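Local coordinates for CurM Sulfotransferase (Moorea producta, PDB 4GBM), which probably transfers a sulfonate group from the nucleotide PAPS to a hydroxyl of a polyketide intermediate during curacin biosynthesis, at residues A[61-66]-A[135-140]; A[169-174]-A[287-292]; A[90-95]-A[101-106]. The protein carries 2 engineered substitutions. All blocks are in the same frame, centred on the assembly; numbering follows the deposited sequence.

Interaction 1: residues A[61-66]-A[135-140]; sequences PPELHL and DKSPTY. With ZN (zinc ion), chain F.
The amine nitrogen of Lys136 is gripped by three side chains: Glu63 from the loop 61-66, and Ser45 and Thr46 at the start of helix 45-53. Its salt bridge to Glu63 OE2 spans 2.7 Å from NZ. The nitrogen approaches from the syn side of the carboxylate, 28° out of its plane. Two bends give the lysine its path, for after CG leaves anti to the backbone N (chi1 -175°) the chain turns at chi2 and again at chi3. The glutamate bends once, at chi2 (82°), and its CG passes 3.7 Å from Ser137 CB, while OE2 also lies against the ring carbon CD of Pro138.

Within 135-140, Tyr140 OH donates a very short bond of 2.5 Å to Asp135 OD2, which lies in the plane of the tyrosine ring at its edge, and this sets the hydroxyl for the water links between the segments. The same hydroxyl accepts from two waters that in turn receive the backbone N-H groups of His65 and Leu66. A third water takes the N-H of Leu64 and donates to Asp135 OD2. Three successive amides of the loop are thereby satisfied by water relays to the side chains of Asp135 and Tyr140. His65, turned with Glu63 CB over one ring face, binds zinc through ND1 at 2.1 Å, and its NE2 is bonded to Ser266.

Strand 132-136 and the residues after it meet the loop that follows strand 58-59 at the C-terminal ends of the parallel strands of a P-loop sulfotransferase fold. Ser45 and Thr46 also bond the bound nucleotide. The salt bridge and the two hydroxyl bonds together would hold the Lys136 amine close to it, and Glu63 probably contributes to that positioning.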
loop_
_atom_site.group_PDB
_atom_site.type_symbol
_atom_site.label_atom_id
_atom_site.label_comp_id
_atom_site.label_asym_id
_atom_site.label_seq_id
_atom_site.Cartn_x
_atom_site.Cartn_y
_atom_site.Cartn_z
ATOM N N PRO A 61 7.499 4.622 -3.707
ATOM C CA PRO A 61 6.943 4.681 -5.058
ATOM C C PRO A 61 5.526 4.108 -5.171
ATOM O O PRO A 61 5.048 3.467 -4.233
ATOM C CB PRO A 61 7.906 3.787 -5.849
ATOM C CG PRO A 61 8.285 2.721 -4.870
ATOM C CD PRO A 61 8.383 3.448 -3.533
ATOM N N PRO A 62 4.865 4.314 -6.332
ATOM C CA PRO A 62 3.667 3.531 -6.644
ATOM C C PRO A 62 4.023 2.044 -6.667
ATOM O O PRO A 62 5.210 1.693 -6.752
ATOM C CB PRO A 62 3.286 3.994 -8.061
ATOM C CG PRO A 62 4.033 5.272 -8.283
ATOM C CD PRO A 62 5.280 5.168 -7.460
ATOM N N GLU A 63 3.000 1.194 -6.595
ATOM C CA GLU A 63 3.163 -0.257 -6.484
ATOM C C GLU A 63 4.192 -0.846 -7.451
ATOM O O GLU A 63 4.112 -0.656 -8.665
ATOM C CB GLU A 63 1.811 -0.959 -6.674
ATOM C CG GLU A 63 0.887 -0.932 -5.447
ATOM C CD GLU A 63 0.079 0.356 -5.257
ATOM O OE1 GLU A 63 0.176 1.312 -6.066
ATOM O OE2 GLU A 63 -0.671 0.397 -4.262
ATOM N N LEU A 64 5.143 -1.590 -6.892
ATOM C CA LEU A 64 6.210 -2.209 -7.683
ATOM C C LEU A 64 5.797 -3.555 -8.268
ATOM O O LEU A 64 6.385 -4.004 -9.258
ATOM C CB LEU A 64 7.468 -2.384 -6.826
ATOM C CG LEU A 64 8.105 -1.101 -6.283
ATOM C CD1 LEU A 64 9.174 -1.437 -5.256
ATOM C CD2 LEU A 64 8.664 -0.240 -7.407
ATOM N N HIS A 65 4.806 -4.206 -7.655
ATOM C CA HIS A 65 4.334 -5.529 -8.103
ATOM C C HIS A 65 5.464 -6.571 -8.223
ATOM O O HIS A 65 5.489 -7.373 -9.163
ATOM C CB HIS A 65 3.542 -5.425 -9.423
ATOM C CG HIS A 65 2.506 -4.339 -9.429
ATOM N ND1 HIS A 65 1.313 -4.447 -8.752
ATOM C CD2 HIS A 65 2.488 -3.125 -10.028
ATOM C CE1 HIS A 65 0.597 -3.353 -8.941
ATOM N NE2 HIS A 65 1.293 -2.530 -9.703
ATOM N N LEU A 66 6.372 -6.563 -7.252
ATOM C CA LEU A 66 7.480 -7.520 -7.215
ATOM C C LEU A 66 7.199 -8.671 -6.249
ATOM O O LEU A 66 7.327 -9.842 -6.618
ATOM C CB LEU A 66 8.779 -6.813 -6.819
ATOM C CG LEU A 66 9.372 -5.796 -7.804
ATOM C CD1 LEU A 66 10.519 -5.058 -7.145
ATOM C CD2 LEU A 66 9.841 -6.474 -9.088
ATOM N N ASP A 135 7.452 -0.035 0.748
ATOM C CA ASP A 135 6.766 -0.902 -0.200
ATOM C C ASP A 135 5.300 -1.053 0.228
ATOM O O ASP A 135 4.992 -1.733 1.206
ATOM C CB ASP A 135 7.486 -2.258 -0.272
ATOM C CG ASP A 135 6.967 -3.141 -1.387
ATOM O OD1 ASP A 135 7.709 -4.059 -1.802
ATOM O OD2 ASP A 135 5.829 -2.923 -1.848
ATOM N N LYS A 136 4.405 -0.404 -0.522
ATOM C CA LYS A 136 2.965 -0.396 -0.234
ATOM C C LYS A 136 2.149 -1.071 -1.336
ATOM O O LYS A 136 2.304 -0.744 -2.515
ATOM C CB LYS A 136 2.467 1.053 -0.081
ATOM C CG LYS A 136 0.978 1.197 0.341
ATOM C CD LYS A 136 -0.034 1.139 -0.844
ATOM C CE LYS A 136 -0.115 2.467 -1.599
ATOM N NZ LYS A 136 -1.293 2.437 -2.528
ATOM N N SER A 137 1.268 -1.989 -0.939
ATOM C CA SER A 137 0.212 -2.495 -1.827
ATOM C C SER A 137 -0.900 -3.131 -1.004
ATOM O O SER A 137 -0.627 -3.990 -0.172
ATOM C CB SER A 137 0.737 -3.531 -2.829
ATOM O OG SER A 137 -0.335 -4.045 -3.606
ATOM N N PRO A 138 -2.163 -2.739 -1.249
ATOM C CA PRO A 138 -3.249 -3.396 -0.517
ATOM C C PRO A 138 -3.413 -4.870 -0.889
ATOM O O PRO A 138 -4.001 -5.645 -0.122
ATOM C CB PRO A 138 -4.492 -2.597 -0.930
ATOM C CG PRO A 138 -3.983 -1.286 -1.334
ATOM C CD PRO A 138 -2.640 -1.558 -1.988
ATOM N N THR A 139 -2.874 -5.272 -2.036
ATOM C CA THR A 139 -3.049 -6.647 -2.492
ATOM C C THR A 139 -2.240 -7.666 -1.673
ATOM O O THR A 139 -2.587 -8.858 -1.660
ATOM C CB THR A 139 -2.750 -6.804 -3.997
ATOM O OG1 THR A 139 -1.369 -6.555 -4.237
ATOM C CG2 THR A 139 -3.590 -5.840 -4.813
ATOM N N TYR A 140 -1.183 -7.213 -0.985
ATOM C CA TYR A 140 -0.344 -8.131 -0.187
ATOM C C TYR A 140 -1.168 -8.859 0.872
ATOM O O TYR A 140 -0.976 -10.051 1.106
ATOM C CB TYR A 140 0.814 -7.404 0.508
ATOM C CG TYR A 140 1.799 -6.713 -0.407
ATOM C CD1 TYR A 140 1.972 -7.119 -1.736
ATOM C CD2 TYR A 140 2.585 -5.661 0.071
ATOM C CE1 TYR A 140 2.898 -6.469 -2.567
ATOM C CE2 TYR A 140 3.497 -5.006 -0.751
ATOM C CZ TYR A 140 3.649 -5.423 -2.066
ATOM O OH TYR A 140 4.549 -4.774 -2.879
HETATM ZN ZN ZN F . 0.462 -6.109 -7.730
HETATM O O HOH W 1 2.548 2.050 -3.581
HETATM O O HOH W 2 5.721 1.333 -2.588
HETATM O O HOH W 3 0.719 4.241 -4.537
HETATM O O HOH W 4 5.481 -1.254 -4.062
HETATM O O HOH W 5 3.178 -3.785 -5.267
HETATM O O HOH W 6 6.389 -5.426 -4.621
HETATM O O HOH W 7 -1.635 -5.679 -7.642
#

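Interaction 2: residues A[169-174]-A[287-292]; sequences VIESFV and KTIQLP. With A3P (adenosine-3'-5'-diphosphate), chain G.
Ile170 and Glu171, neighbours on one face of helix 166-175, receive two side chains from the extended segment 287-292. The helix follows strand 158-163 in the parallel-sheet core of the P-loop sulfotransferase fold, and the segment runs across its outer side, over 110 residues further along the chain. Ile289 and Leu291 both point toward the helix, with Gln290 between them, an alternation that belongs to an extended backbone.

Leu291 meets Ile170 by its two methyls. Its CD2 lies 3.8 Å from Ile170 CG2, and its CD1 is 4.0 Å from Ile170 CD1, the side chains crossing at about a right angle. The isoleucine presents both branches because CG1 stands beside the backbone N (chi1 -70°), which leaves CG2 anti to that N. Ile289 reaches farther: with chi2 near 167° its chain is drawn out, and the terminal CD1 rests 3.7 Å from Glu171 CB. It also brushes CG of the same residue, so the aliphatic root of the glutamate behaves as a hydrophobic surface. The polar end turns off this surface through the bend at chi2 (-84°), and OE1 forms a salt bridge with Arg175 one turn on. Tyr167 extends the patch, touching both Ile289 and Leu291, while Leu295 packs on Ile170.

The contact is apolar packing, with 177 Å² buried between the segments, and it joins the late loop before helix 297-305 to a helix of the core. That helix nevertheless serves the nucleotide pocket, for Ser172 points to another side of it. Its hydroxyl accepts from Arg42 NE and donates to the 3'-phosphate of adenosine-3'-5'-diphosphate, with Ser172 OG 2.6 Å from O1P.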
loop_
_atom_site.group_PDB
_atom_site.type_symbol
_atom_site.label_atom_id
_atom_site.label_comp_id
_atom_site.label_asym_id
_atom_site.label_seq_id
_atom_site.Cartn_x
_atom_site.Cartn_y
_atom_site.Cartn_z
ATOM N N VAL A 169 -14.603 1.702 4.088
ATOM C CA VAL A 169 -13.956 0.875 3.077
ATOM C C VAL A 169 -14.995 0.233 2.163
ATOM O O VAL A 169 -14.831 0.238 0.947
ATOM C CB VAL A 169 -13.056 -0.196 3.718
ATOM C CG1 VAL A 169 -12.595 -1.222 2.674
ATOM C CG2 VAL A 169 -11.844 0.476 4.363
ATOM N N ILE A 170 -16.071 -0.282 2.751
ATOM C CA ILE A 170 -17.111 -0.956 1.967
ATOM C C ILE A 170 -17.797 0.009 0.992
ATOM O O ILE A 170 -17.939 -0.305 -0.197
ATOM C CB ILE A 170 -18.125 -1.691 2.867
ATOM C CG1 ILE A 170 -17.446 -2.895 3.522
ATOM C CG2 ILE A 170 -19.333 -2.169 2.046
ATOM C CD1 ILE A 170 -18.187 -3.428 4.744
ATOM N N GLU A 171 -18.183 1.187 1.483
ATOM C CA GLU A 171 -18.840 2.183 0.635
ATOM C C GLU A 171 -17.939 2.560 -0.536
ATOM O O GLU A 171 -18.401 2.662 -1.678
ATOM C CB GLU A 171 -19.200 3.424 1.459
ATOM C CG GLU A 171 -20.016 4.484 0.716
ATOM C CD GLU A 171 -19.170 5.449 -0.113
ATOM O OE1 GLU A 171 -17.977 5.623 0.186
ATOM O OE2 GLU A 171 -19.713 6.041 -1.072
ATOM N N SER A 172 -16.649 2.739 -0.255
ATOM C CA SER A 172 -15.698 3.137 -1.283
ATOM C C SER A 172 -15.494 2.024 -2.317
ATOM O O SER A 172 -15.556 2.264 -3.520
ATOM C CB SER A 172 -14.360 3.519 -0.637
ATOM O OG SER A 172 -13.391 3.808 -1.627
ATOM N N PHE A 173 -15.260 0.804 -1.841
ATOM C CA PHE A 173 -15.036 -0.347 -2.715
ATOM C C PHE A 173 -16.202 -0.550 -3.701
ATOM O O PHE A 173 -15.990 -0.753 -4.904
ATOM C CB PHE A 173 -14.813 -1.584 -1.840
ATOM C CG PHE A 173 -14.351 -2.807 -2.588
ATOM C CD1 PHE A 173 -15.266 -3.610 -3.263
ATOM C CD2 PHE A 173 -13.008 -3.172 -2.583
ATOM C CE1 PHE A 173 -14.853 -4.753 -3.934
ATOM C CE2 PHE A 173 -12.577 -4.331 -3.256
ATOM C CZ PHE A 173 -13.513 -5.117 -3.930
ATOM N N VAL A 174 -17.424 -0.466 -3.186
ATOM C CA VAL A 174 -18.634 -0.617 -3.994
ATOM C C VAL A 174 -18.787 0.543 -4.986
ATOM O O VAL A 174 -19.065 0.319 -6.170
ATOM C CB VAL A 174 -19.885 -0.784 -3.089
ATOM C CG1 VAL A 174 -21.181 -0.730 -3.897
ATOM C CG2 VAL A 174 -19.815 -2.119 -2.336
ATOM N N LYS A 287 -19.864 7.409 10.308
ATOM C CA LYS A 287 -20.925 7.803 11.231
ATOM C C LYS A 287 -22.278 7.917 10.539
ATOM O O LYS A 287 -23.315 7.837 11.197
ATOM C CB LYS A 287 -20.584 9.113 11.945
ATOM C CG LYS A 287 -19.393 9.015 12.888
ATOM C CD LYS A 287 -19.111 10.355 13.558
ATOM C CE LYS A 287 -17.834 10.289 14.380
ATOM N NZ LYS A 287 -17.473 11.616 14.963
ATOM N N THR A 288 -22.267 8.103 9.221
ATOM C CA THR A 288 -23.515 8.321 8.481
ATOM C C THR A 288 -23.754 7.354 7.325
ATOM O O THR A 288 -24.870 7.298 6.795
ATOM C CB THR A 288 -23.639 9.774 7.953
ATOM O OG1 THR A 288 -22.484 10.105 7.175
ATOM C CG2 THR A 288 -23.796 10.763 9.106
ATOM N N ILE A 289 -22.725 6.597 6.939
ATOM C CA ILE A 289 -22.868 5.603 5.885
ATOM C C ILE A 289 -23.932 4.581 6.283
ATOM O O ILE A 289 -23.916 4.047 7.398
ATOM C CB ILE A 289 -21.520 4.907 5.560
ATOM C CG1 ILE A 289 -20.640 5.842 4.724
ATOM C CG2 ILE A 289 -21.748 3.599 4.809
ATOM C CD1 ILE A 289 -19.189 5.406 4.612
ATOM N N GLN A 290 -24.866 4.340 5.368
ATOM C CA GLN A 290 -25.904 3.338 5.560
ATOM C C GLN A 290 -25.708 2.197 4.574
ATOM O O GLN A 290 -25.977 2.342 3.379
ATOM C CB GLN A 290 -27.294 3.961 5.395
ATOM C CG GLN A 290 -27.622 5.011 6.447
ATOM C CD GLN A 290 -27.570 4.457 7.863
ATOM O OE1 GLN A 290 -28.143 3.403 8.154
ATOM N NE2 GLN A 290 -26.881 5.169 8.750
ATOM N N LEU A 291 -25.211 1.071 5.072
ATOM C CA LEU A 291 -25.047 -0.117 4.243
ATOM C C LEU A 291 -26.374 -0.872 4.186
ATOM O O LEU A 291 -27.199 -0.733 5.093
ATOM C CB LEU A 291 -23.922 -1.007 4.783
ATOM C CG LEU A 291 -22.519 -0.386 4.865
ATOM C CD1 LEU A 291 -21.555 -1.396 5.453
ATOM C CD2 LEU A 291 -22.022 0.079 3.504
ATOM N N PRO A 292 -26.601 -1.655 3.112
ATOM C CA PRO A 292 -27.888 -2.359 2.998
ATOM C C PRO A 292 -28.082 -3.446 4.051
ATOM O O PRO A 292 -29.214 -3.734 4.434
ATOM C CB PRO A 292 -27.831 -2.987 1.600
ATOM C CG PRO A 292 -26.387 -3.063 1.270
ATOM C CD PRO A 292 -25.746 -1.875 1.930
HETATM P P1 A3P G . -12.389 7.241 -1.963
HETATM O O1P A3P G . -13.074 6.146 -2.740
HETATM O O2P A3P G . -11.801 8.320 -2.837
HETATM O O3P A3P G . -13.205 7.740 -0.804
HETATM P P2 A3P G . -6.227 3.592 -1.100
HETATM O O4P A3P G . -5.803 2.664 -0.006
HETATM O O5P A3P G . -6.960 2.954 -2.245
HETATM O O6P A3P G . -5.129 4.525 -1.536
HETATM O "O5'" A3P G . -7.357 4.529 -0.418
HETATM C "C5'" A3P G . -8.145 5.389 -1.248
HETATM C "C4'" A3P G . -8.909 6.298 -0.318
HETATM O "O4'" A3P G . -7.992 7.222 0.280
HETATM C "C3'" A3P G . -9.899 7.183 -1.049
HETATM O "O3'" A3P G . -11.121 6.471 -1.297
HETATM C "C2'" A3P G . -10.038 8.342 -0.068
HETATM O "O2'" A3P G . -11.065 8.081 0.892
HETATM C "C1'" A3P G . -8.698 8.397 0.657
HETATM N N9 A3P G . -7.924 9.587 0.221
HETATM C C8 A3P G . -7.313 9.789 -0.965
HETATM N N7 A3P G . -6.727 11.015 -1.017
HETATM C C5 A3P G . -6.974 11.610 0.169
HETATM C C6 A3P G . -6.652 12.910 0.805
HETATM N N6 A3P G . -5.917 13.830 0.134
HETATM N N1 A3P G . -7.111 13.124 2.067
HETATM C C2 A3P G . -7.830 12.202 2.747
HETATM N N3 A3P G . -8.151 10.999 2.228
HETATM C C4 A3P G . -7.750 10.669 0.979
#

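Interaction 3: residues A[90-95]-A[101-106]; sequences KTFMEV and TASQAL
Phe92 and Leu106 are brought together by their first torsions: the phenylalanine CG lies beside its backbone N (chi1 -76°), while the leucine CG is swung to the far side of its own N (chi1 173°). They belong to two consecutive helices, 87-96 and 100-113, packed against each other across a short connection; the segment axes stand at 116° and come within 8.7 Å of each other.

The ring takes the leucine methyl CD2 on one face, a CH-pi contact 3.9 Å from the centroid. CD2 sits toward the rim, closest to CD1 of the ring, and the two side chains cross at about a right angle. Nearer the connection, Ser103 is the small residue where the backbones approach most closely. Its CB packs on Met93 CG at 3.6 Å, and its hydroxyl bonds Gln89 O, a carbonyl of the first helix, tying the second helix to it. Ile107 and Leu110, further along helix 100-113, and Leu124 of helix 117-128 add to the packing round Phe92. This helix pair is structural packing away from the nucleotide. At its tightest point Ser103 OG lies 3.2 Å from Phe92 CB.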
loop_
_atom_site.group_PDB
_atom_site.type_symbol
_atom_site.label_atom_id
_atom_site.label_comp_id
_atom_site.label_asym_id
_atom_site.label_seq_id
_atom_site.Cartn_x
_atom_site.Cartn_y
_atom_site.Cartn_z
ATOM N N LYS A 90 8.711 4.030 -13.185
ATOM C CA LYS A 90 8.927 5.341 -12.573
ATOM C C LYS A 90 10.066 5.332 -11.568
ATOM O O LYS A 90 10.797 6.320 -11.448
ATOM C CB LYS A 90 7.645 5.859 -11.907
ATOM C CG LYS A 90 6.607 6.359 -12.898
ATOM C CD LYS A 90 5.346 6.828 -12.186
ATOM C CE LYS A 90 4.321 7.357 -13.180
ATOM N NZ LYS A 90 4.811 8.543 -13.932
ATOM N N THR A 91 10.212 4.221 -10.843
ATOM C CA THR A 91 11.296 4.087 -9.876
ATOM C C THR A 91 12.656 4.217 -10.556
ATOM O O THR A 91 13.476 5.037 -10.143
ATOM C CB THR A 91 11.184 2.775 -9.065
ATOM O OG1 THR A 91 10.054 2.871 -8.190
ATOM C CG2 THR A 91 12.431 2.539 -8.230
ATOM N N PHE A 92 12.888 3.432 -11.609
ATOM C CA PHE A 92 14.155 3.517 -12.332
ATOM C C PHE A 92 14.362 4.879 -13.003
ATOM O O PHE A 92 15.492 5.363 -13.086
ATOM C CB PHE A 92 14.304 2.366 -13.340
ATOM C CG PHE A 92 14.649 1.041 -12.706
ATOM C CD1 PHE A 92 15.826 0.884 -11.974
ATOM C CD2 PHE A 92 13.805 -0.054 -12.854
ATOM C CE1 PHE A 92 16.144 -0.340 -11.390
ATOM C CE2 PHE A 92 14.115 -1.285 -12.273
ATOM C CZ PHE A 92 15.284 -1.427 -11.544
ATOM N N MET A 93 13.273 5.505 -13.449
ATOM C CA MET A 93 13.334 6.868 -13.996
ATOM C C MET A 93 13.860 7.873 -12.976
ATOM O O MET A 93 14.717 8.691 -13.301
ATOM C CB MET A 93 11.969 7.333 -14.492
ATOM C CG MET A 93 11.411 6.555 -15.657
ATOM S SD MET A 93 9.954 7.383 -16.289
ATOM C CE MET A 93 8.794 6.044 -16.491
ATOM N N GLU A 94 13.339 7.803 -11.748
ATOM C CA GLU A 94 13.743 8.712 -10.670
ATOM C C GLU A 94 15.189 8.485 -10.241
ATOM O O GLU A 94 16.002 9.415 -10.242
ATOM C CB GLU A 94 12.831 8.545 -9.444
ATOM C CG GLU A 94 11.399 9.036 -9.612
ATOM C CD GLU A 94 11.256 10.555 -9.577
ATOM O OE1 GLU A 94 10.217 11.051 -10.060
ATOM O OE2 GLU A 94 12.167 11.253 -9.070
ATOM N N VAL A 95 15.498 7.240 -9.874
ATOM C CA VAL A 95 16.779 6.907 -9.248
ATOM C C VAL A 95 17.958 6.915 -10.223
ATOM O O VAL A 95 19.109 7.081 -9.808
ATOM C CB VAL A 95 16.719 5.569 -8.446
ATOM C CG1 VAL A 95 15.612 5.627 -7.404
ATOM C CG2 VAL A 95 16.526 4.369 -9.366
ATOM N N THR A 101 11.398 5.447 -21.952
ATOM C CA THR A 101 11.859 4.438 -22.897
ATOM C C THR A 101 13.110 3.717 -22.380
ATOM O O THR A 101 13.214 2.497 -22.508
ATOM C CB THR A 101 12.081 5.035 -24.311
ATOM O OG1 THR A 101 10.895 5.728 -24.719
ATOM C CG2 THR A 101 12.379 3.934 -25.327
ATOM N N ALA A 102 14.044 4.466 -21.788
ATOM C CA ALA A 102 15.282 3.879 -21.267
ATOM C C ALA A 102 15.012 3.022 -20.032
ATOM O O ALA A 102 15.616 1.958 -19.867
ATOM C CB ALA A 102 16.323 4.963 -20.964
ATOM N N SER A 103 14.099 3.486 -19.177
ATOM C CA SER A 103 13.692 2.722 -17.997
ATOM C C SER A 103 13.031 1.402 -18.410
ATOM O O SER A 103 13.348 0.343 -17.858
ATOM C CB SER A 103 12.753 3.552 -17.123
ATOM O OG SER A 103 12.415 2.859 -15.935
ATOM N N GLN A 104 12.140 1.462 -19.399
ATOM C CA GLN A 104 11.513 0.252 -19.945
ATOM C C GLN A 104 12.541 -0.733 -20.528
ATOM O O GLN A 104 12.425 -1.946 -20.318
ATOM C CB GLN A 104 10.459 0.602 -20.999
ATOM C CG GLN A 104 9.737 -0.623 -21.559
ATOM C CD GLN A 104 8.893 -0.324 -22.785
ATOM O OE1 GLN A 104 9.321 0.376 -23.706
ATOM N NE2 GLN A 104 7.689 -0.873 -22.808
ATOM N N ALA A 105 13.536 -0.205 -21.241
ATOM C CA ALA A 105 14.602 -1.020 -21.837
ATOM C C ALA A 105 15.397 -1.758 -20.757
ATOM O O ALA A 105 15.766 -2.927 -20.929
ATOM C CB ALA A 105 15.524 -0.155 -22.696
ATOM N N LEU A 106 15.651 -1.072 -19.645
ATOM C CA LEU A 106 16.341 -1.684 -18.507
ATOM C C LEU A 106 15.511 -2.824 -17.908
ATOM O O LEU A 106 16.025 -3.923 -17.674
ATOM C CB LEU A 106 16.665 -0.632 -17.441
ATOM C CG LEU A 106 17.242 -1.112 -16.100
ATOM C CD1 LEU A 106 18.542 -1.891 -16.289
ATOM C CD2 LEU A 106 17.451 0.075 -15.158
#

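Overall arrangement
Adenosine-3'-5'-diphosphate relates interactions 1 and 2, whose centres are 25 Å apart and whose nearest atoms are separated by about 9 Å. Interaction 1 places Lys136 near the 5'-phosphate end, with its side chain about 4 Å from the nucleotide, while the helix of interaction 2 contributes Ser172, which bonds the 3'-phosphate. Interaction 3 stands 17 Å from interaction 1, centre to centre, and touches it directly: Thr91 OG1 packs on Pro61 CB at 3.3 Å and on Leu64 CD2 at 3.5 Å. This helix pair therefore backs the loop 61-66. Interactions 2 and 3 lie on opposite sides of the chain's centre, 39 Å between their own centres, so the three contacts span the domain with interaction 1 close to its middle.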